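Local coordinates for protein pyridoxamine 5-phosphate-dependent dehydrase (Escherichia coli, PDB 3B8X) that removes the C3'-hydroxyl group of GDP-4-keto-6-deoxy-D-mannose by a combined transamination and deoxygenation during biosynthesis of the O-antigen sugar L-colitose, at residues B[164-170]-B[298-304]; B[190-194]-B[264-268]; B[118-122]-B[146-150]. The protein carries 1 engineered substitution. Residues are numbered along the deposited sequence.

Interaction 1 (B[164-170]-B[298-304]); sequences ESMGATF and TGESSWF. With G4M ([(2R,3S,4R,5R)-5-(2-amino-6-oxo-1,6-dihydro-9H-purin-9-yl)-3,4-dihydroxytetrahydrofuran-2-yl]methyl (2R,3S,4S,5S,6R)-3,4-dihydroxy-5-[({3-hydroxy-2-methyl-5-[(phosphonooxy)methyl]pyridin-4-yl}methyl)amino]-6-methyltetrahydro-2H-pyran-2-yl dihydrogen diphosphate), chain O.
A very short hydrogen bond, 2.4 Å from O3L of G4M to Glu-164 OE2, places one end of this buried contact in the ligand pocket; Leu-138 N binds the other carboxylate oxygen. Toward the other end lies a single antiparallel bridge: Thr-169 N donates to Glu-300 O (3.0 Å) and Glu-300 N to Thr-169 O (2.8 Å), CA-CA 5.2 Å. Between them 164-170 makes a type II turn, Ser-165 to Ala-168; at Gly-167 (phi/psi 85/-7) a CB would jam against Met-166 O, calling for glycine. In this fold type I aminotransferase, the turn leaves the large sheet after strand 157-161 and meets the loop leading into strand 305-310 of the C-terminal sheet. Ser-302 points toward the turn, chi1 p, and OG donates to Met-166 O (2.8 Å). Water 1 bridges Gly-167 O (2.8 Å) and Glu-300 O (2.9 Å). Phe-304, chi1 t, packs CB 3.3 Å from Glu-164 O, whereas Phe-170, also t, meets Gly-299 CA with its ring edge (CD1, 4.0 Å).

Interaction 2 (B[190-194]-B[264-268]); sequences NHIAT and QLKKL. Engineered in segment 190-194: Asn-190 (natural residue His).
Gln-264 and Ile-192 carry most of this buried contact between loop segment 190-194 and helical segment 264-268, their CA atoms 5.9 Å apart, with Leu-268 one helical turn further on. Ile-192, phi/psi -132/160, is extended and directs its side chain toward the helix; chi1 p and chi2 t spread the two branches. CB meets Gln-264 CB at 3.8 Å, CG2 meets Leu-268 CD1 at 3.8 Å, and CD1 reaches Leu-265 CD2 at 4.1 Å. Gln-264 bends at chi1 and chi2, both m, and reaches across to the loop, where its side-chain carbonyl OE1 accepts from the backbone NH of Ala-193 (N to OE1 2.9 Å, 158°); OE1 also binds Thr-12 OG1, and NE2 binds Glu-17. Leu-268 (chi1 t, chi2 p) also brings CD1 to 4.4 Å from His-191 CB. The helix holds Leu-268 N on Gln-264 O at 3.0 Å. At the head of 190-194 the engineered Asn-190 (His in the natural sequence) is out of reach of 264-268; its OD1 accepts from His-191 N (2.9 Å). In this fold type I aminotransferase the loop links neighbouring strands 181-185 and 198-202 of the large sheet and packs on the long helix 255-286, while helix 34-47 lies alongside both, its Tyr-39 touching Ile-192 and Leu-265 and its Phe-47 touching Leu-268.

Interaction 3 (B[118-122]-B[146-150]); sequences IESLK and EINKI
Two helices run side by side, nearly parallel: the axes of 118-122 and 146-150 approach to 10.1 Å with 12° between their N-to-C directions. Register pairs Ile-118 with Glu-146 (CA-CA 7.2 Å) and Lys-122 with Ile-150 (5.8 Å). Apolar contacts dominate. Ile-150, chi1 m and chi2 t, is the main wedge: its CD1 sits 3.7 Å from Leu-121 CG and 4.2 Å from Ile-118 CG2. Ile-147 CG1 lies 3.9 Å from both Ile-118 CD1 and Leu-121 CD2; Ile-118 has chi1 and chi2 m, Leu-121 chi1 t and chi2 p. Such neighbours belong to the alpha/beta layering of the large domain: helix 144-151 is the crossover between parallel strands 129-135 and 157-161, and helix 118-124 leads into strand 129-135. Leu-121 and Ile-147 rest on Ile-132 and Thr-134 of that shared strand. Contacts with backbone follow from the depth of the wedge, Ile-150 CD1 reaching Ile-118 O at 3.6 Å and Lys-122 N at 3.5 Å. Charged groups stay at the margin: no hydrogen bond joins the segments, Glu-146 offers CB to Ile-118 CD1 (4.0 Å), and Lys-122 NZ forms a salt bridge with Glu-119 OE1 (3.5 Å) within its own helix.

Interaction 3 closes first along the chain; interaction 1 then opens and encloses interaction 2 within its loop. Interactions 1 and 2 touch, with centres 14 Å apart: His-191 NE2 probably hydrogen-bonds Ser-302 O (3.1 Å), and Phe-304 CE1 packs 3.2 Å from the engineered Asn-190 OD1. Helix 34-47 packs on both. Interaction 1 reaches the G4M pocket through Glu-164 and connects the large sheet to the approach of the C-terminal sheet, while interaction 2 joins the neighbouring loop to helix 255-286. Interaction 3, centred 19 Å from interaction 1 and 32 Å from interaction 2, lies across the chain's centre from the latter. There it packs helices beside strand 129-135 of the same large sheet.

Interaction 1 (B[164-170]-B[298-304])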
loop_
_atom_site.group_PDB
_atom_site.type_symbol
_atom_site.label_atom_id
_atom_site.label_comp_id
_atom_site.label_asym_id
_atom_site.label_seq_id
_atom_site.Cartn_x
_atom_site.Cartn_y
_atom_site.Cartn_z
ATOM N N GLU B 164 -9.861 1.945 -15.073
ATOM C CA GLU B 164 -11.003 2.786 -15.419
ATOM C C GLU B 164 -11.931 2.055 -16.343
ATOM O O GLU B 164 -12.984 2.586 -16.687
ATOM C CB GLU B 164 -10.596 4.110 -16.092
ATOM C CG GLU B 164 -9.600 4.902 -15.248
ATOM C CD GLU B 164 -9.113 6.184 -15.896
ATOM O OE1 GLU B 164 -9.595 6.539 -16.991
ATOM O OE2 GLU B 164 -8.210 6.833 -15.315
ATOM N N SER B 165 -11.541 0.853 -16.766
ATOM C CA SER B 165 -12.361 0.141 -17.732
ATOM C C SER B 165 -12.785 -1.273 -17.383
ATOM O O SER B 165 -12.873 -2.123 -18.268
ATOM C CB SER B 165 -11.764 0.199 -19.150
ATOM O OG SER B 165 -11.314 1.524 -19.422
ATOM N N MET B 166 -13.104 -1.517 -16.113
ATOM C CA MET B 166 -13.622 -2.824 -15.751
ATOM C C MET B 166 -14.863 -3.084 -16.614
ATOM O O MET B 166 -15.667 -2.191 -16.829
ATOM C CB MET B 166 -14.050 -2.845 -14.290
ATOM C CG MET B 166 -14.549 -4.214 -13.901
ATOM S SD MET B 166 -14.957 -4.340 -12.153
ATOM C CE MET B 166 -13.428 -4.422 -11.351
ATOM N N GLY B 167 -15.033 -4.294 -17.128
ATOM C CA GLY B 167 -16.220 -4.552 -17.936
ATOM C C GLY B 167 -16.166 -4.181 -19.427
ATOM O O GLY B 167 -17.113 -4.447 -20.181
ATOM N N ALA B 168 -15.108 -3.531 -19.866
ATOM C CA ALA B 168 -15.022 -3.217 -21.279
ATOM C C ALA B 168 -14.618 -4.502 -21.982
ATOM O O ALA B 168 -13.948 -5.342 -21.397
ATOM C CB ALA B 168 -13.962 -2.159 -21.521
ATOM N N THR B 169 -14.962 -4.617 -23.266
ATOM C CA THR B 169 -14.535 -5.769 -24.063
ATOM C C THR B 169 -14.072 -5.304 -25.447
ATOM O O THR B 169 -14.507 -4.256 -25.941
ATOM C CB THR B 169 -15.676 -6.731 -24.265
ATOM O OG1 THR B 169 -16.697 -6.074 -25.046
ATOM C CG2 THR B 169 -16.274 -7.097 -22.910
ATOM N N PHE B 170 -13.145 -6.048 -26.042
ATOM C CA PHE B 170 -12.671 -5.746 -27.390
ATOM C C PHE B 170 -12.538 -7.067 -28.112
ATOM O O PHE B 170 -11.822 -7.972 -27.686
ATOM C CB PHE B 170 -11.370 -4.935 -27.412
ATOM C CG PHE B 170 -10.792 -4.777 -28.792
ATOM C CD1 PHE B 170 -11.294 -3.802 -29.663
ATOM C CD2 PHE B 170 -9.762 -5.606 -29.232
ATOM C CE1 PHE B 170 -10.779 -3.660 -30.961
ATOM C CE2 PHE B 170 -9.230 -5.477 -30.528
ATOM C CZ PHE B 170 -9.739 -4.498 -31.400
ATOM N N THR B 298 -14.131 2.522 -28.828
ATOM C CA THR B 298 -13.399 1.394 -29.438
ATOM C C THR B 298 -14.014 0.121 -28.786
ATOM O O THR B 298 -14.363 0.146 -27.610
ATOM C CB THR B 298 -11.888 1.520 -29.131
ATOM O OG1 THR B 298 -11.394 2.688 -29.795
ATOM C CG2 THR B 298 -11.111 0.311 -29.668
ATOM N N GLY B 299 -14.263 -0.950 -29.552
ATOM C CA GLY B 299 -14.895 -2.172 -29.008
ATOM C C GLY B 299 -16.193 -1.862 -28.258
ATOM O O GLY B 299 -17.061 -1.127 -28.743
ATOM N N GLU B 300 -16.337 -2.435 -27.072
ATOM C CA GLU B 300 -17.493 -2.147 -26.231
ATOM C C GLU B 300 -17.040 -1.490 -24.922
ATOM O O GLU B 300 -16.516 -2.146 -24.030
ATOM C CB GLU B 300 -18.326 -3.391 -25.987
ATOM C CG GLU B 300 -19.048 -3.813 -27.250
ATOM C CD GLU B 300 -20.104 -4.864 -27.002
ATOM O OE1 GLU B 300 -20.613 -4.914 -25.860
ATOM O OE2 GLU B 300 -20.416 -5.639 -27.940
ATOM N N SER B 301 -17.093 -0.172 -24.898
ATOM C CA SER B 301 -16.636 0.578 -23.739
ATOM C C SER B 301 -17.515 0.346 -22.512
ATOM O O SER B 301 -18.706 0.047 -22.626
ATOM C CB SER B 301 -16.624 2.067 -24.130
ATOM O OG SER B 301 -16.340 2.932 -23.054
ATOM N N SER B 302 -16.933 0.463 -21.314
ATOM C CA SER B 302 -17.741 0.321 -20.101
ATOM C C SER B 302 -18.080 1.720 -19.593
ATOM O O SER B 302 -18.682 1.872 -18.532
ATOM C CB SER B 302 -17.083 -0.539 -18.998
ATOM O OG SER B 302 -15.754 -0.112 -18.688
ATOM N N TRP B 303 -17.717 2.750 -20.359
ATOM C CA TRP B 303 -18.133 4.128 -20.070
ATOM C C TRP B 303 -18.030 4.536 -18.616
ATOM O O TRP B 303 -19.048 4.731 -17.933
ATOM C CB TRP B 303 -19.591 4.331 -20.556
ATOM C CG TRP B 303 -19.704 4.218 -22.061
ATOM C CD1 TRP B 303 -20.088 3.118 -22.794
ATOM C CD2 TRP B 303 -19.316 5.217 -23.018
ATOM N NE1 TRP B 303 -19.975 3.379 -24.149
ATOM C CE2 TRP B 303 -19.491 4.653 -24.312
ATOM C CE3 TRP B 303 -18.847 6.545 -22.907
ATOM C CZ2 TRP B 303 -19.237 5.377 -25.485
ATOM C CZ3 TRP B 303 -18.609 7.285 -24.093
ATOM C CH2 TRP B 303 -18.820 6.692 -25.358
ATOM N N PHE B 304 -16.813 4.780 -18.154
ATOM C CA PHE B 304 -16.583 5.100 -16.754
ATOM C C PHE B 304 -17.220 6.448 -16.434
ATOM O O PHE B 304 -17.785 6.669 -15.351
ATOM C CB PHE B 304 -15.065 5.121 -16.542
ATOM C CG PHE B 304 -14.642 5.636 -15.208
ATOM C CD1 PHE B 304 -14.452 4.758 -14.141
ATOM C CD2 PHE B 304 -14.385 6.989 -15.052
ATOM C CE1 PHE B 304 -14.026 5.237 -12.903
ATOM C CE2 PHE B 304 -13.987 7.508 -13.839
ATOM C CZ PHE B 304 -13.796 6.629 -12.738
HETATM O OP3 G4M O . -7.878 4.730 -6.956
HETATM P PL G4M O . -7.056 3.384 -7.112
HETATM O OP1 G4M O . -5.680 3.382 -6.250
HETATM O OP2 G4M O . -7.976 2.154 -6.640
HETATM O OP4 G4M O . -6.770 3.125 -8.695
HETATM C C5B G4M O . -5.741 3.985 -9.092
HETATM C C5L G4M O . -5.860 4.164 -10.558
HETATM C C6L G4M O . -4.957 3.520 -11.393
HETATM N N1L G4M O . -5.015 3.718 -12.690
HETATM C C2L G4M O . -5.898 4.505 -13.265
HETATM C C2A G4M O . -5.865 4.726 -14.759
HETATM C C3L G4M O . -6.875 5.163 -12.524
HETATM O O3L G4M O . -7.709 6.010 -13.165
HETATM C C4L G4M O . -6.876 4.958 -11.107
HETATM C C4A G4M O . -7.803 5.593 -10.268
HETATM N N4A G4M O . -8.634 6.457 -10.772
HETATM C C4G G4M O . -9.638 7.012 -9.936
HETATM C C5G G4M O . -9.970 8.431 -10.330
HETATM C C6G G4M O . -10.245 8.524 -11.831
HETATM O O5G G4M O . -11.202 8.641 -9.647
HETATM C C3G G4M O . -9.198 7.050 -8.463
HETATM O O3G G4M O . -9.885 6.007 -7.782
HETATM C C2G G4M O . -9.620 8.406 -7.827
HETATM O O2G G4M O . -9.578 8.359 -6.397
HETATM C C1G G4M O . -11.023 8.778 -8.245
HETATM O O1G G4M O . -11.127 10.180 -8.035
HETATM P P2 G4M O . -12.496 10.782 -7.492
HETATM O O3P G4M O . -13.736 10.186 -8.342
HETATM O O4P G4M O . -12.482 12.373 -7.802
HETATM O OPP G4M O . -12.489 10.348 -5.939
HETATM P P G4M O . -13.629 11.073 -5.068
HETATM O O1P G4M O . -13.739 12.686 -5.086
HETATM O O2P G4M O . -13.198 10.587 -3.614
HETATM O "O5'" G4M O . -15.000 10.309 -5.261
HETATM C "C5'" G4M O . -15.757 10.876 -6.310
HETATM C "C4'" G4M O . -17.155 11.134 -5.770
HETATM O "O4'" G4M O . -17.575 10.004 -4.947
HETATM C "C3'" G4M O . -17.142 12.367 -4.838
HETATM O "O3'" G4M O . -18.417 12.980 -4.966
HETATM C "C2'" G4M O . -16.936 11.751 -3.436
HETATM O "O2'" G4M O . -17.563 12.599 -2.467
HETATM C "C1'" G4M O . -17.749 10.473 -3.590
HETATM N N9 G4M O . -17.322 9.444 -2.636
HETATM C C8 G4M O . -16.113 8.824 -2.624
HETATM N N7 G4M O . -16.123 7.935 -1.651
HETATM C C4 G4M O . -18.111 8.906 -1.651
HETATM C C5 G4M O . -17.333 7.918 -1.003
HETATM C C6 G4M O . -17.919 7.166 0.079
HETATM O O6 G4M O . -17.324 6.290 0.687
HETATM N N3 G4M O . -19.361 9.143 -1.241
HETATM C C2 G4M O . -19.875 8.457 -0.233
HETATM N N1 G4M O . -19.185 7.476 0.432
HETATM N N2 G4M O . -21.144 8.732 0.174
HETATM O O HOH W 1 -18.589 -3.239 -22.255
#

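Interaction 2 (B[190-194]-B[264-268])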
loop_
_atom_site.group_PDB
_atom_site.type_symbol
_atom_site.label_atom_id
_atom_site.label_comp_id
_atom_site.label_asym_id
_atom_site.label_seq_id
_atom_site.Cartn_x
_atom_site.Cartn_y
_atom_site.Cartn_z
ATOM N N ASN B 190 -15.843 3.859 -8.868
ATOM C CA ASN B 190 -15.521 2.991 -9.989
ATOM C C ASN B 190 -16.665 2.065 -10.395
ATOM O O ASN B 190 -17.757 2.215 -9.936
ATOM C CB ASN B 190 -14.287 2.176 -9.647
ATOM C CG ASN B 190 -13.345 2.122 -10.765
ATOM O OD1 ASN B 190 -13.758 2.165 -11.919
ATOM N ND2 ASN B 190 -12.069 2.076 -10.461
ATOM N N HIS B 191 -16.385 1.134 -11.312
ATOM C CA HIS B 191 -17.406 0.206 -11.786
ATOM C C HIS B 191 -18.019 -0.611 -10.663
ATOM O O HIS B 191 -19.204 -0.850 -10.653
ATOM C CB HIS B 191 -16.863 -0.693 -12.903
ATOM C CG HIS B 191 -16.728 0.046 -14.184
ATOM N ND1 HIS B 191 -15.572 0.718 -14.535
ATOM C CD2 HIS B 191 -17.655 0.372 -15.113
ATOM C CE1 HIS B 191 -15.775 1.353 -15.679
ATOM N NE2 HIS B 191 -17.040 1.192 -16.028
ATOM N N ILE B 192 -17.186 -1.083 -9.754
ATOM C CA ILE B 192 -17.632 -1.812 -8.553
ATOM C C ILE B 192 -16.884 -1.155 -7.400
ATOM O O ILE B 192 -15.862 -0.491 -7.629
ATOM C CB ILE B 192 -17.362 -3.354 -8.578
ATOM C CG1 ILE B 192 -15.863 -3.688 -8.556
ATOM C CG2 ILE B 192 -18.095 -3.967 -9.736
ATOM C CD1 ILE B 192 -15.570 -5.210 -8.327
ATOM N N ALA B 193 -17.373 -1.329 -6.171
ATOM C CA ALA B 193 -16.739 -0.646 -5.052
ATOM C C ALA B 193 -16.646 -1.480 -3.793
ATOM O O ALA B 193 -17.624 -2.036 -3.351
ATOM C CB ALA B 193 -17.503 0.646 -4.790
ATOM N N THR B 194 -15.450 -1.585 -3.216
ATOM C CA THR B 194 -15.232 -2.393 -2.027
ATOM C C THR B 194 -14.554 -1.492 -0.987
ATOM O O THR B 194 -13.687 -1.922 -0.234
ATOM C CB THR B 194 -14.284 -3.561 -2.380
ATOM O OG1 THR B 194 -13.040 -3.033 -2.874
ATOM C CG2 THR B 194 -14.888 -4.386 -3.469
ATOM N N GLN B 264 -20.583 -7.586 -5.474
ATOM C CA GLN B 264 -20.434 -6.623 -6.579
ATOM C C GLN B 264 -20.280 -7.311 -7.939
ATOM O O GLN B 264 -20.889 -6.894 -8.914
ATOM C CB GLN B 264 -19.254 -5.670 -6.293
ATOM C CG GLN B 264 -19.496 -4.669 -5.150
ATOM C CD GLN B 264 -20.452 -3.540 -5.506
ATOM O OE1 GLN B 264 -20.043 -2.521 -6.066
ATOM N NE2 GLN B 264 -21.739 -3.711 -5.170
ATOM N N LEU B 265 -19.468 -8.362 -8.006
ATOM C CA LEU B 265 -19.245 -9.096 -9.242
ATOM C C LEU B 265 -20.579 -9.634 -9.779
ATOM O O LEU B 265 -20.784 -9.710 -10.983
ATOM C CB LEU B 265 -18.229 -10.238 -9.071
ATOM C CG LEU B 265 -16.762 -9.812 -8.817
ATOM C CD1 LEU B 265 -15.784 -10.945 -8.680
ATOM C CD2 LEU B 265 -16.224 -8.940 -9.932
ATOM N N LYS B 266 -21.497 -10.003 -8.898
ATOM C CA LYS B 266 -22.742 -10.496 -9.437
ATOM C C LYS B 266 -23.546 -9.403 -10.098
ATOM O O LYS B 266 -24.287 -9.657 -11.054
ATOM C CB LYS B 266 -23.564 -11.165 -8.364
ATOM C CG LYS B 266 -22.751 -12.140 -7.559
ATOM C CD LYS B 266 -23.546 -12.560 -6.358
ATOM C CE LYS B 266 -23.165 -13.940 -5.905
ATOM N NZ LYS B 266 -23.879 -14.340 -4.673
ATOM N N LYS B 267 -23.402 -8.174 -9.616
ATOM C CA LYS B 267 -24.202 -7.098 -10.182
ATOM C C LYS B 267 -23.559 -6.474 -11.416
ATOM O O LYS B 267 -24.221 -5.786 -12.194
ATOM C CB LYS B 267 -24.404 -5.996 -9.134
ATOM C CG LYS B 267 -25.500 -6.289 -8.079
ATOM C CD LYS B 267 -25.266 -5.486 -6.810
ATOM C CE LYS B 267 -26.317 -5.715 -5.716
ATOM N NZ LYS B 267 -25.607 -6.031 -4.513
ATOM N N LEU B 268 -22.253 -6.671 -11.557
ATOM C CA LEU B 268 -21.516 -6.034 -12.650
ATOM C C LEU B 268 -22.158 -5.987 -14.044
ATOM O O LEU B 268 -22.161 -4.957 -14.728
ATOM C CB LEU B 268 -20.091 -6.579 -12.705
ATOM C CG LEU B 268 -19.201 -5.995 -13.785
ATOM C CD1 LEU B 268 -18.837 -4.603 -13.378
ATOM C CD2 LEU B 268 -17.984 -6.880 -13.881
#

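Interaction 3 (B[118-122]-B[146-150])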
loop_
_atom_site.group_PDB
_atom_site.type_symbol
_atom_site.label_atom_id
_atom_site.label_comp_id
_atom_site.label_asym_id
_atom_site.label_seq_id
_atom_site.Cartn_x
_atom_site.Cartn_y
_atom_site.Cartn_z
ATOM N N ILE B 118 -2.353 5.448 -31.883
ATOM C CA ILE B 118 -1.777 4.302 -32.542
ATOM C C ILE B 118 -0.628 4.623 -33.479
ATOM O O ILE B 118 0.470 4.057 -33.379
ATOM C CB ILE B 118 -2.846 3.545 -33.250
ATOM C CG1 ILE B 118 -3.786 3.010 -32.178
ATOM C CG2 ILE B 118 -2.214 2.479 -34.167
ATOM C CD1 ILE B 118 -3.182 1.862 -31.375
ATOM N N GLU B 119 -0.882 5.531 -34.405
ATOM C CA GLU B 119 0.190 5.892 -35.297
ATOM C C GLU B 119 1.407 6.318 -34.498
ATOM O O GLU B 119 2.518 5.894 -34.798
ATOM C CB GLU B 119 -0.232 6.983 -36.261
ATOM C CG GLU B 119 -1.004 6.407 -37.418
ATOM C CD GLU B 119 -0.358 5.158 -38.009
ATOM O OE1 GLU B 119 0.754 5.294 -38.564
ATOM O OE2 GLU B 119 -0.968 4.059 -37.941
ATOM N N SER B 120 1.222 7.160 -33.487
ATOM C CA SER B 120 2.393 7.595 -32.724
ATOM C C SER B 120 3.041 6.427 -32.005
ATOM O O SER B 120 4.250 6.422 -31.711
ATOM C CB SER B 120 2.032 8.649 -31.691
ATOM O OG SER B 120 1.457 9.803 -32.296
ATOM N N LEU B 121 2.221 5.434 -31.705
ATOM C CA LEU B 121 2.764 4.326 -30.971
ATOM C C LEU B 121 3.688 3.569 -31.915
ATOM O O LEU B 121 4.807 3.185 -31.552
ATOM C CB LEU B 121 1.635 3.463 -30.391
ATOM C CG LEU B 121 2.095 2.124 -29.783
ATOM C CD1 LEU B 121 3.159 2.267 -28.691
ATOM C CD2 LEU B 121 0.949 1.227 -29.342
ATOM N N LYS B 122 3.227 3.396 -33.147
ATOM C CA LYS B 122 4.002 2.672 -34.159
ATOM C C LYS B 122 5.392 3.308 -34.367
ATOM O O LYS B 122 6.415 2.612 -34.515
ATOM C CB LYS B 122 3.190 2.643 -35.455
ATOM C CG LYS B 122 3.542 1.541 -36.450
ATOM C CD LYS B 122 3.284 1.989 -37.920
ATOM C CE LYS B 122 1.972 1.384 -38.476
ATOM N NZ LYS B 122 1.438 2.029 -39.715
ATOM N N GLU B 146 -4.471 -3.501 -33.346
ATOM C CA GLU B 146 -3.464 -2.590 -33.863
ATOM C C GLU B 146 -2.218 -2.652 -33.008
ATOM O O GLU B 146 -1.092 -2.561 -33.519
ATOM C CB GLU B 146 -3.991 -1.133 -33.841
ATOM C CG GLU B 146 -5.217 -0.890 -34.707
ATOM C CD GLU B 146 -5.039 -1.370 -36.135
ATOM O OE1 GLU B 146 -5.127 -0.523 -37.052
ATOM O OE2 GLU B 146 -4.833 -2.590 -36.334
ATOM N N ILE B 147 -2.433 -2.710 -31.695
ATOM C CA ILE B 147 -1.312 -2.707 -30.767
ATOM C C ILE B 147 -0.457 -3.950 -30.915
ATOM O O ILE B 147 0.774 -3.885 -30.963
ATOM C CB ILE B 147 -1.782 -2.573 -29.325
ATOM C CG1 ILE B 147 -2.211 -1.130 -29.101
ATOM C CG2 ILE B 147 -0.670 -2.966 -28.368
ATOM C CD1 ILE B 147 -2.669 -0.867 -27.767
ATOM N N ASN B 148 -1.122 -5.094 -30.991
ATOM C CA ASN B 148 -0.388 -6.335 -31.157
ATOM C C ASN B 148 0.350 -6.414 -32.497
ATOM O O ASN B 148 1.446 -6.978 -32.575
ATOM C CB ASN B 148 -1.329 -7.514 -30.952
ATOM C CG ASN B 148 -1.465 -7.869 -29.484
ATOM O OD1 ASN B 148 -0.484 -7.794 -28.739
ATOM N ND2 ASN B 148 -2.679 -8.205 -29.047
ATOM N N LYS B 149 -0.210 -5.787 -33.530
ATOM C CA LYS B 149 0.437 -5.742 -34.844
ATOM C C LYS B 149 1.758 -5.002 -34.705
ATOM O O LYS B 149 2.804 -5.454 -35.180
ATOM C CB LYS B 149 -0.426 -4.974 -35.838
ATOM C CG LYS B 149 -1.650 -5.728 -36.290
ATOM C CD LYS B 149 -2.259 -5.077 -37.525
ATOM C CE LYS B 149 -2.659 -6.123 -38.566
ATOM N NZ LYS B 149 -3.762 -7.027 -38.102
ATOM N N ILE B 150 1.687 -3.836 -34.071
ATOM C CA ILE B 150 2.865 -3.016 -33.823
ATOM C C ILE B 150 3.959 -3.843 -33.120
ATOM O O ILE B 150 5.127 -3.802 -33.527
ATOM C CB ILE B 150 2.508 -1.746 -32.999
ATOM C CG1 ILE B 150 1.511 -0.853 -33.753
ATOM C CG2 ILE B 150 3.772 -0.901 -32.728
ATOM C CD1 ILE B 150 1.266 0.527 -33.022
#